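Local coordinates for protein yersinopine dehydrogenase (Yersinia pestis, PDB 6C4M) that catalyses the NADPH-dependent reductive condensation of pyruvate with a histidine-derived amino acid intermediate, the last step in making the metallophore yersinopine, at residues D306-R309 and L310-L314; A82-K85 and E86-V89; A222-A225 and E226-W229. All blocks are in the same frame, centred on the assembly; numbering follows the deposited sequence.

Interaction 1: residues D306-R309 and L310-L314; sequences DYKR and LLNRL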
ATOM      1  N   ASP A 306      23.168  -5.287  -8.088  1.00 26.47           N
ATOM      2  CA  ASP A 306      24.356  -6.070  -7.755  1.00 29.00           C
ATOM      3  C   ASP A 306      24.432  -7.346  -8.609  1.00 31.65           C
ATOM      4  O   ASP A 306      25.500  -7.710  -9.125  1.00 27.91           O
ATOM      5  CB  ASP A 306      24.344  -6.435  -6.268  1.00 29.29           C
ATOM      6  CG  ASP A 306      24.613  -5.239  -5.337  1.00 30.04           C
ATOM      7  OD1 ASP A 306      24.866  -4.110  -5.817  1.00 31.92           O
ATOM      8  OD2 ASP A 306      24.588  -5.453  -4.104  1.00 27.79           O
ATOM      9  N   TYR A 307      23.305  -8.055  -8.737  1.00 31.35           N
ATOM     10  CA  TYR A 307      23.286  -9.278  -9.525  1.00 30.11           C
ATOM     11  C   TYR A 307      23.567  -8.981 -10.992  1.00 32.14           C
ATOM     12  O   TYR A 307      24.238  -9.757 -11.666  1.00 31.65           O
ATOM     13  CB  TYR A 307      21.946  -9.991  -9.374  1.00 29.86           C
ATOM     14  CG  TYR A 307      21.664 -10.644  -8.022  1.00 33.95           C
ATOM     15  CD1 TYR A 307      22.671 -11.180  -7.234  1.00 43.45           C
ATOM     16  CD2 TYR A 307      20.363 -10.753  -7.559  1.00 35.44           C
ATOM     17  CE1 TYR A 307      22.386 -11.803  -6.011  1.00 42.41           C
ATOM     18  CE2 TYR A 307      20.066 -11.369  -6.344  1.00 34.66           C
ATOM     19  CZ  TYR A 307      21.068 -11.884  -5.568  1.00 43.56           C
ATOM     20  OH  TYR A 307      20.737 -12.473  -4.339  1.00 43.92           O
ATOM     21  N   LYS A 308      23.098  -7.847 -11.496  1.00 29.72           N
ATOM     22  CA  LYS A 308      23.455  -7.461 -12.856  1.00 31.04           C
ATOM     23  C   LYS A 308      24.965  -7.328 -13.003  1.00 30.66           C
ATOM     24  O   LYS A 308      25.545  -7.785 -14.005  1.00 31.00           O
ATOM     25  CB  LYS A 308      22.768  -6.160 -13.239  1.00 32.98           C
ATOM     26  CG  LYS A 308      23.322  -5.466 -14.469  1.00 34.97           C
ATOM     27  CD  LYS A 308      22.480  -4.193 -14.684  1.00 47.55           C
ATOM     28  CE  LYS A 308      22.892  -3.428 -15.906  1.00 52.66           C
ATOM     29  NZ  LYS A 308      24.322  -3.078 -15.853  1.00 59.70           N
ATOM     30  N   ARG A 309      25.616  -6.697 -12.021  1.00 32.55           N
ATOM     31  CA  ARG A 309      27.073  -6.583 -12.037  1.00 39.76           C
ATOM     32  C   ARG A 309      27.730  -7.951 -12.064  1.00 37.70           C
ATOM     33  O   ARG A 309      28.682  -8.174 -12.818  1.00 38.49           O
ATOM     34  CB  ARG A 309      27.574  -5.814 -10.812  1.00 38.08           C
ATOM     35  CG  ARG A 309      28.367  -4.559 -11.149  1.00 49.22           C
ATOM     36  CD  ARG A 309      28.855  -3.768  -9.887  1.00 54.58           C
ATOM     37  NE  ARG A 309      27.780  -3.466  -8.928  1.00 47.88           N
ATOM     38  CZ  ARG A 309      26.844  -2.540  -9.108  1.00 56.01           C
ATOM     39  NH1 ARG A 309      26.837  -1.813 -10.218  1.00 68.41           N
ATOM     40  NH2 ARG A 309      25.904  -2.342  -8.182  1.00 51.88           N
ATOM     41  N   LEU A 310      27.260  -8.865 -11.208  1.00 32.90           N
ATOM     42  CA  LEU A 310      27.878 -10.182 -11.109  1.00 30.16           C
ATOM     43  C   LEU A 310      27.627 -11.002 -12.362  1.00 31.87           C
ATOM     44  O   LEU A 310      28.554 -11.595 -12.923  1.00 32.01           O
ATOM     45  CB  LEU A 310      27.345 -10.922  -9.877  1.00 29.52           C
ATOM     46  CG  LEU A 310      27.874 -12.338  -9.654  1.00 32.79           C
ATOM     47  CD1 LEU A 310      29.383 -12.334  -9.566  1.00 30.64           C
ATOM     48  CD2 LEU A 310      27.275 -12.950  -8.388  1.00 30.98           C
ATOM     49  N   LEU A 311      26.367 -11.079 -12.788  1.00 30.46           N
ATOM     50  CA  LEU A 311      26.024 -11.800 -14.007  1.00 33.30           C
ATOM     51  C   LEU A 311      26.799 -11.267 -15.205  1.00 33.91           C
ATOM     52  O   LEU A 311      27.407 -12.038 -15.961  1.00 34.55           O
ATOM     53  CB  LEU A 311      24.529 -11.703 -14.246  1.00 34.48           C
ATOM     54  CG  LEU A 311      23.653 -12.485 -13.272  1.00 27.33           C
ATOM     55  CD1 LEU A 311      22.193 -12.122 -13.456  1.00 30.45           C
ATOM     56  CD2 LEU A 311      23.846 -13.963 -13.499  1.00 30.43           C
ATOM     57  N   ASN A 312      26.787  -9.946 -15.399  1.00 32.34           N
ATOM     58  CA  ASN A 312      27.526  -9.366 -16.514  1.00 37.17           C
ATOM     59  C   ASN A 312      28.987  -9.794 -16.490  1.00 37.16           C
ATOM     60  O   ASN A 312      29.566 -10.110 -17.535  1.00 33.36           O
ATOM     61  CB  ASN A 312      27.423  -7.849 -16.478  1.00 35.95           C
ATOM     62  CG  ASN A 312      26.040  -7.342 -16.881  1.00 37.04           C
ATOM     63  OD1 ASN A 312      25.130  -8.121 -17.152  1.00 37.23           O
ATOM     64  ND2 ASN A 312      25.878  -6.047 -16.885  1.00 34.00           N
ATOM     65  N   ARG A 313      29.598  -9.798 -15.303  1.00 37.37           N
ATOM     66  CA  ARG A 313      30.976 -10.262 -15.172  1.00 37.81           C
ATOM     67  C   ARG A 313      31.102 -11.709 -15.594  1.00 35.19           C
ATOM     68  O   ARG A 313      32.112 -12.111 -16.180  1.00 39.94           O
ATOM     69  CB  ARG A 313      31.432 -10.087 -13.719  1.00 41.43           C
ATOM     70  CG  ARG A 313      32.843 -10.541 -13.445  1.00 41.06           C
ATOM     71  CD  ARG A 313      33.857  -9.583 -14.021  1.00 44.18           C
ATOM     72  NE  ARG A 313      35.171  -9.898 -13.484  1.00 48.46           N
ATOM     73  CZ  ARG A 313      36.031 -10.748 -14.036  1.00 48.72           C
ATOM     74  NH1 ARG A 313      35.745 -11.353 -15.183  1.00 47.02           N
ATOM     75  NH2 ARG A 313      37.197 -10.973 -13.442  1.00 55.67           N
ATOM     76  N   LEU A 314      30.099 -12.516 -15.276  1.00 33.80           N
ATOM     77  CA  LEU A 314      30.089 -13.913 -15.669  1.00 34.15           C
ATOM     78  C   LEU A 314      29.694 -14.122 -17.122  1.00 37.62           C
ATOM     79  O   LEU A 314      29.650 -15.274 -17.559  1.00 36.77           O
ATOM     80  CB  LEU A 314      29.144 -14.697 -14.760  1.00 31.58           C
ATOM     81  CG  LEU A 314      29.662 -14.712 -13.315  1.00 29.17           C
ATOM     82  CD1 LEU A 314      28.559 -15.071 -12.370  1.00 28.37           C
ATOM     83  CD2 LEU A 314      30.846 -15.674 -13.172  1.00 37.40           C
TER
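With CG anti to its carbonyl carbon (chi1 -70°), Leu311 sends its side chain back along the helix, and its CG packs 3.2 Å from Tyr307 O, the carbonyl that its own amide also uses. Leu311 N donates to Tyr307 O at 2.7 Å. Asn312 has a similar chi1 of -73°, which carries its amide group back over Lys308 O, while Asn312 N donates to the same oxygen at 2.9 Å. Lys308 passes the Asn312 amide at an angle, Lys308 CG lying 4.1 Å from Asn312 CG. Two further backbone bonds, Leu310 N to Asp306 O and Arg313 N to Arg309 O, complete the turn. On another side of the helix, Arg309 NH2 reaches Asp306 OD1 at 3.1 Å, a salt bridge on the carboxylate's anti lone pair; Asp306 OD2 takes the amide of Ala427. The pair has the i to i+3 spacing that puts side chains on one side of a helix. Tyr307 OH bonds to Asn257 O, and its ring meets Tyr258 edge-to-face. The successive i+4 to i backbone bonds are those of an alpha-helix, here the last turns of helix 294-313, packed by Leu310 against helix 401-419.

Interaction 2: residues A82-K85 and E86-V89; sequences ATQK and ESSV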
ATOM      1  N   ALA A  82      -7.575 -28.046 -12.529  1.00 54.96           N
ATOM      2  CA  ALA A  82      -7.847 -28.168 -13.956  1.00 52.10           C
ATOM      3  C   ALA A  82      -6.999 -29.269 -14.590  1.00 59.65           C
ATOM      4  O   ALA A  82      -7.480 -30.000 -15.467  1.00 54.97           O
ATOM      5  CB  ALA A  82      -7.606 -26.822 -14.649  1.00 52.56           C
ATOM      6  N   THR A  83      -5.741 -29.420 -14.151  1.00 50.99           N
ATOM      7  CA  THR A  83      -4.830 -30.410 -14.722  1.00 53.22           C
ATOM      8  C   THR A  83      -4.250 -31.377 -13.687  1.00 53.20           C
ATOM      9  O   THR A  83      -3.348 -32.159 -14.027  1.00 52.58           O
ATOM     10  CB  THR A  83      -3.674 -29.717 -15.450  1.00 53.51           C
ATOM     11  OG1 THR A  83      -2.900 -28.939 -14.521  1.00 45.12           O
ATOM     12  CG2 THR A  83      -4.191 -28.827 -16.539  1.00 51.44           C
ATOM     13  N   GLN A  84      -4.739 -31.355 -12.445  1.00 48.99           N
ATOM     14  CA  GLN A  84      -4.273 -32.264 -11.398  1.00 49.15           C
ATOM     15  C   GLN A  84      -5.464 -32.682 -10.543  1.00 51.46           C
ATOM     16  O   GLN A  84      -6.033 -31.857  -9.821  1.00 52.21           O
ATOM     17  CB  GLN A  84      -3.198 -31.605 -10.527  1.00 47.08           C
ATOM     18  CG  GLN A  84      -2.541 -32.559  -9.555  1.00 47.03           C
ATOM     19  CD  GLN A  84      -1.888 -33.735 -10.258  1.00 47.19           C
ATOM     20  OE1 GLN A  84      -0.947 -33.564 -11.035  1.00 44.31           O
ATOM     21  NE2 GLN A  84      -2.415 -34.930 -10.023  1.00 47.42           N
ATOM     22  N   LYS A  85      -5.825 -33.955 -10.608  1.00 61.36           N
ATOM     23  CA  LYS A  85      -6.885 -34.533  -9.799  1.00 65.79           C
ATOM     24  C   LYS A  85      -6.256 -35.474  -8.777  1.00 65.30           C
ATOM     25  O   LYS A  85      -5.031 -35.513  -8.611  1.00 69.61           O
ATOM     26  CB  LYS A  85      -7.904 -35.260 -10.686  1.00 70.49           C
ATOM     27  CG  LYS A  85      -8.533 -34.410 -11.786  1.00 70.77           C
ATOM     28  CD  LYS A  85      -9.260 -33.201 -11.232  1.00 75.72           C
ATOM     29  CE  LYS A  85     -10.176 -32.569 -12.288  1.00 77.65           C
ATOM     30  NZ  LYS A  85      -9.456 -32.215 -13.550  1.00 73.49           N
ATOM     31  N   GLU A  86      -7.094 -36.241  -8.085  1.00 57.28           N
ATOM     32  CA  GLU A  86      -6.592 -37.188  -7.100  1.00 59.32           C
ATOM     33  C   GLU A  86      -5.764 -38.253  -7.795  1.00 60.43           C
ATOM     34  O   GLU A  86      -6.242 -38.926  -8.714  1.00 54.92           O
ATOM     35  CB  GLU A  86      -7.743 -37.820  -6.321  1.00 60.82           C
ATOM     36  CG  GLU A  86      -8.529 -36.799  -5.501  1.00 71.78           C
ATOM     37  CD  GLU A  86      -9.633 -37.426  -4.669  1.00 80.37           C
ATOM     38  OE1 GLU A  86     -10.360 -36.669  -3.986  1.00 83.54           O
ATOM     39  OE2 GLU A  86      -9.771 -38.669  -4.694  1.00 79.62           O
ATOM     40  N   SER A  87      -4.512 -38.385  -7.364  1.00 56.13           N
ATOM     41  CA  SER A  87      -3.575 -39.309  -7.973  1.00 51.13           C
ATOM     42  C   SER A  87      -2.778 -40.014  -6.890  1.00 51.64           C
ATOM     43  O   SER A  87      -2.648 -39.534  -5.758  1.00 49.32           O
ATOM     44  CB  SER A  87      -2.596 -38.607  -8.915  1.00 54.52           C
ATOM     45  OG  SER A  87      -3.261 -37.796  -9.853  1.00 57.88           O
ATOM     46  N   SER A  88      -2.229 -41.156  -7.277  1.00 48.42           N
ATOM     47  CA  SER A  88      -1.364 -41.959  -6.435  1.00 51.16           C
ATOM     48  C   SER A  88      -0.204 -42.448  -7.281  1.00 46.97           C
ATOM     49  O   SER A  88      -0.360 -42.677  -8.482  1.00 52.63           O
ATOM     50  CB  SER A  88      -2.103 -43.160  -5.858  1.00 52.88           C
ATOM     51  OG  SER A  88      -2.484 -44.036  -6.896  1.00 54.70           O
ATOM     52  N   VAL A  89       0.956 -42.630  -6.652  1.00 46.07           N
ATOM     53  CA  VAL A  89       2.147 -43.067  -7.371  1.00 43.92           C
ATOM     54  C   VAL A  89       2.953 -44.005  -6.489  1.00 44.73           C
ATOM     55  O   VAL A  89       3.128 -43.762  -5.290  1.00 47.24           O
ATOM     56  CB  VAL A  89       3.001 -41.871  -7.836  1.00 44.46           C
ATOM     57  CG1 VAL A  89       3.473 -41.048  -6.642  1.00 44.08           C
ATOM     58  CG2 VAL A  89       4.177 -42.360  -8.656  1.00 47.10           C
TER
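Ser87 meets Gln84 and Lys85 where the loop after strand 71-76 passes into strand 87-90, on the return arm of an antiparallel beta-hairpin. The first shell gathers round Lys85 O. Gln84 NE2 donates to Lys85 O at 3.0 Å, with an N-H...O angle of 161°; the nitrogen lies in the carbonyl plane on a lone pair, and the oxygen lies close to the plane of the Gln84 amide. Ser87 OG is 3.1 Å from Lys85 O and 3.0 Å from Gln84 NE2, so three polar atoms form a triangle, although the target of the serine proton is not settled. Gln84 reaches this place by a fold in its own chain: CG is anti to the backbone N, and a bend at chi2 (58°) turns the amide back towards the following peptide. The other end is fixed too, because Gln84 OE1 accepts from Gln36 NE2 of helix 32-44, and the flat group has little freedom to rotate. Farther out, backbone bonds between Ser87 and Leu74 hold the serine against strand 71-76, and its side chain touches Val39. Lys85 turns its amine to Gln81 O, while Glu86 lies against Gln75. Ser87 OG stands anti to its carbonyl carbon (chi1 -52°), turned back to Lys85 O and Gln84 NE2; Ser87 CB itself lies 3.8 Å from Gln84 NE2.

Interaction 3: residues A222-A225 and E226-W229; sequences AGSA and EMSW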
ATOM      1  N   ALA A 222      19.073 -26.917 -26.645  1.00 48.80           N
ATOM      2  CA  ALA A 222      17.624 -26.953 -26.428  1.00 46.78           C
ATOM      3  C   ALA A 222      16.964 -28.253 -26.880  1.00 48.89           C
ATOM      4  O   ALA A 222      15.880 -28.589 -26.388  1.00 49.94           O
ATOM      5  CB  ALA A 222      16.944 -25.801 -27.154  1.00 37.76           C
ATOM      6  N   GLY A 223      17.555 -28.982 -27.814  1.00 58.18           N
ATOM      7  CA  GLY A 223      16.834 -30.105 -28.377  1.00 59.45           C
ATOM      8  C   GLY A 223      17.142 -31.452 -27.762  1.00 61.94           C
ATOM      9  O   GLY A 223      16.841 -32.477 -28.397  1.00 56.37           O
ATOM     10  N   SER A 224      17.724 -31.492 -26.551  1.00 40.53           N
ATOM     11  CA  SER A 224      18.088 -32.784 -25.996  1.00 38.46           C
ATOM     12  C   SER A 224      16.840 -33.571 -25.619  1.00 36.48           C
ATOM     13  O   SER A 224      15.792 -32.998 -25.273  1.00 35.94           O
ATOM     14  CB  SER A 224      19.008 -32.632 -24.771  1.00 39.11           C
ATOM     15  OG  SER A 224      18.276 -32.277 -23.593  1.00 33.00           O
ATOM     16  N   ALA A 225      16.966 -34.906 -25.707  1.00 34.67           N
ATOM     17  CA  ALA A 225      15.906 -35.796 -25.231  1.00 42.06           C
ATOM     18  C   ALA A 225      15.461 -35.473 -23.797  1.00 38.59           C
ATOM     19  O   ALA A 225      14.266 -35.548 -23.492  1.00 34.58           O
ATOM     20  CB  ALA A 225      16.358 -37.253 -25.331  1.00 40.68           C
ATOM     21  N   GLU A 226      16.397 -35.145 -22.889  1.00 38.05           N
ATOM     22  CA  GLU A 226      15.990 -34.839 -21.516  1.00 36.70           C
ATOM     23  C   GLU A 226      15.165 -33.568 -21.466  1.00 34.10           C
ATOM     24  O   GLU A 226      14.147 -33.507 -20.769  1.00 38.27           O
ATOM     25  CB  GLU A 226      17.201 -34.680 -20.588  1.00 37.43           C
ATOM     26  CG  GLU A 226      17.709 -35.965 -19.951  1.00 42.19           C
ATOM     27  CD  GLU A 226      16.686 -36.603 -19.034  1.00 43.25           C
ATOM     28  OE1 GLU A 226      15.865 -37.396 -19.537  1.00 41.38           O
ATOM     29  OE2 GLU A 226      16.691 -36.314 -17.818  1.00 37.56           O
ATOM     30  N   MET A 227      15.625 -32.523 -22.164  1.00 33.74           N
ATOM     31  CA  MET A 227      14.848 -31.284 -22.271  1.00 43.10           C
ATOM     32  C   MET A 227      13.461 -31.547 -22.833  1.00 40.14           C
ATOM     33  O   MET A 227      12.469 -30.994 -22.336  1.00 37.75           O
ATOM     34  CB  MET A 227      15.576 -30.284 -23.166  1.00 40.24           C
ATOM     35  CG  MET A 227      16.952 -29.922 -22.645  1.00 43.53           C
ATOM     36  SD  MET A 227      16.952 -28.336 -21.876  1.00 61.72           S
ATOM     37  CE  MET A 227      18.495 -27.722 -22.568  1.00 50.33           C
ATOM     38  N   SER A 228      13.375 -32.388 -23.873  1.00 38.88           N
ATOM     39  CA  SER A 228      12.077 -32.714 -24.455  1.00 37.83           C
ATOM     40  C   SER A 228      11.224 -33.442 -23.440  1.00 38.50           C
ATOM     41  O   SER A 228      10.014 -33.216 -23.346  1.00 35.35           O
ATOM     42  CB  SER A 228      12.251 -33.577 -25.711  1.00 41.27           C
ATOM     43  OG  SER A 228      12.994 -32.884 -26.694  1.00 46.70           O
ATOM     44  N   TRP A 229      11.849 -34.325 -22.669  1.00 34.26           N
ATOM     45  CA  TRP A 229      11.115 -35.077 -21.664  1.00 35.67           C
ATOM     46  C   TRP A 229      10.570 -34.140 -20.597  1.00 37.48           C
ATOM     47  O   TRP A 229       9.382 -34.196 -20.260  1.00 35.91           O
ATOM     48  CB  TRP A 229      12.016 -36.146 -21.036  1.00 36.25           C
ATOM     49  CG  TRP A 229      11.390 -36.785 -19.847  1.00 31.50           C
ATOM     50  CD1 TRP A 229      10.411 -37.722 -19.840  1.00 39.13           C
ATOM     51  CD2 TRP A 229      11.711 -36.532 -18.485  1.00 35.95           C
ATOM     52  NE1 TRP A 229      10.082 -38.060 -18.550  1.00 39.56           N
ATOM     53  CE2 TRP A 229      10.874 -37.344 -17.697  1.00 35.52           C
ATOM     54  CE3 TRP A 229      12.619 -35.690 -17.853  1.00 36.35           C
ATOM     55  CZ2 TRP A 229      10.919 -37.338 -16.311  1.00 36.81           C
ATOM     56  CZ3 TRP A 229      12.666 -35.684 -16.484  1.00 33.23           C
ATOM     57  CH2 TRP A 229      11.822 -36.506 -15.723  1.00 34.43           C
TER
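A serine N-cap opens helix 225-235: Ser224 precedes its first residue, and the side-chain oxygen accepts from the amide of Met227. Met227 N lies 3.0 Å from Ser224 OG in the model, though the position of that hydroxyl is less sure. As modelled, Ser224 has a chi1 of 78°, with OG between its backbone N and carbonyl carbon. Ser224 O serves two donors from one residue. Ser228 N comes in nearly along the C=O axis at 2.9 Å, whereas Ser228 OG, 3.1 Å from the same Ser224 O, lies above the carbonyl plane and not on a lone pair. The second bond depends on the Ser228 hydroxyl being anti to its own carbonyl carbon, which turns OG back towards the start of the helix. One residue on, Trp229 N donates to Ala225 O at 2.8 Å, and Trp229 CB packs 3.4 Å from Ala225 O. Met227 CE lies 4.0 Å from Ala222 CA. Ser224 OG also bonds to Glu161 OE2. Glu226 forms a salt bridge with Arg107, whose cation-pi contact with Trp229 links the two side chains. The helix start thus lies against the sheet, Met227 touching Leu215 of strand 203-217 and Glu226 reaching strands 134-137 and 161-165.

Overall arrangement
Along the chain the contacts come in the order 2, 3, 1. Interactions 2 and 3 are nearest to each other, about 11 Å between closest atoms; interaction 2 runs into strand 87-90 of the large mixed sheet and interaction 3 begins a helix lying on it, and strand 25-28 of that sheet leads into the NADP-binding turn. The side chain of Gln84 is about 13 Å from the bound NADP and about 8 Å from that of Thr172, which binds it. Interaction 1 lies across the chain's centre from interaction 2, centres about 41 Å apart; its Tyr307 side chain is about 8 Å from that of His260, the inferred proton donor/acceptor. Interaction 3 lies away from these sites.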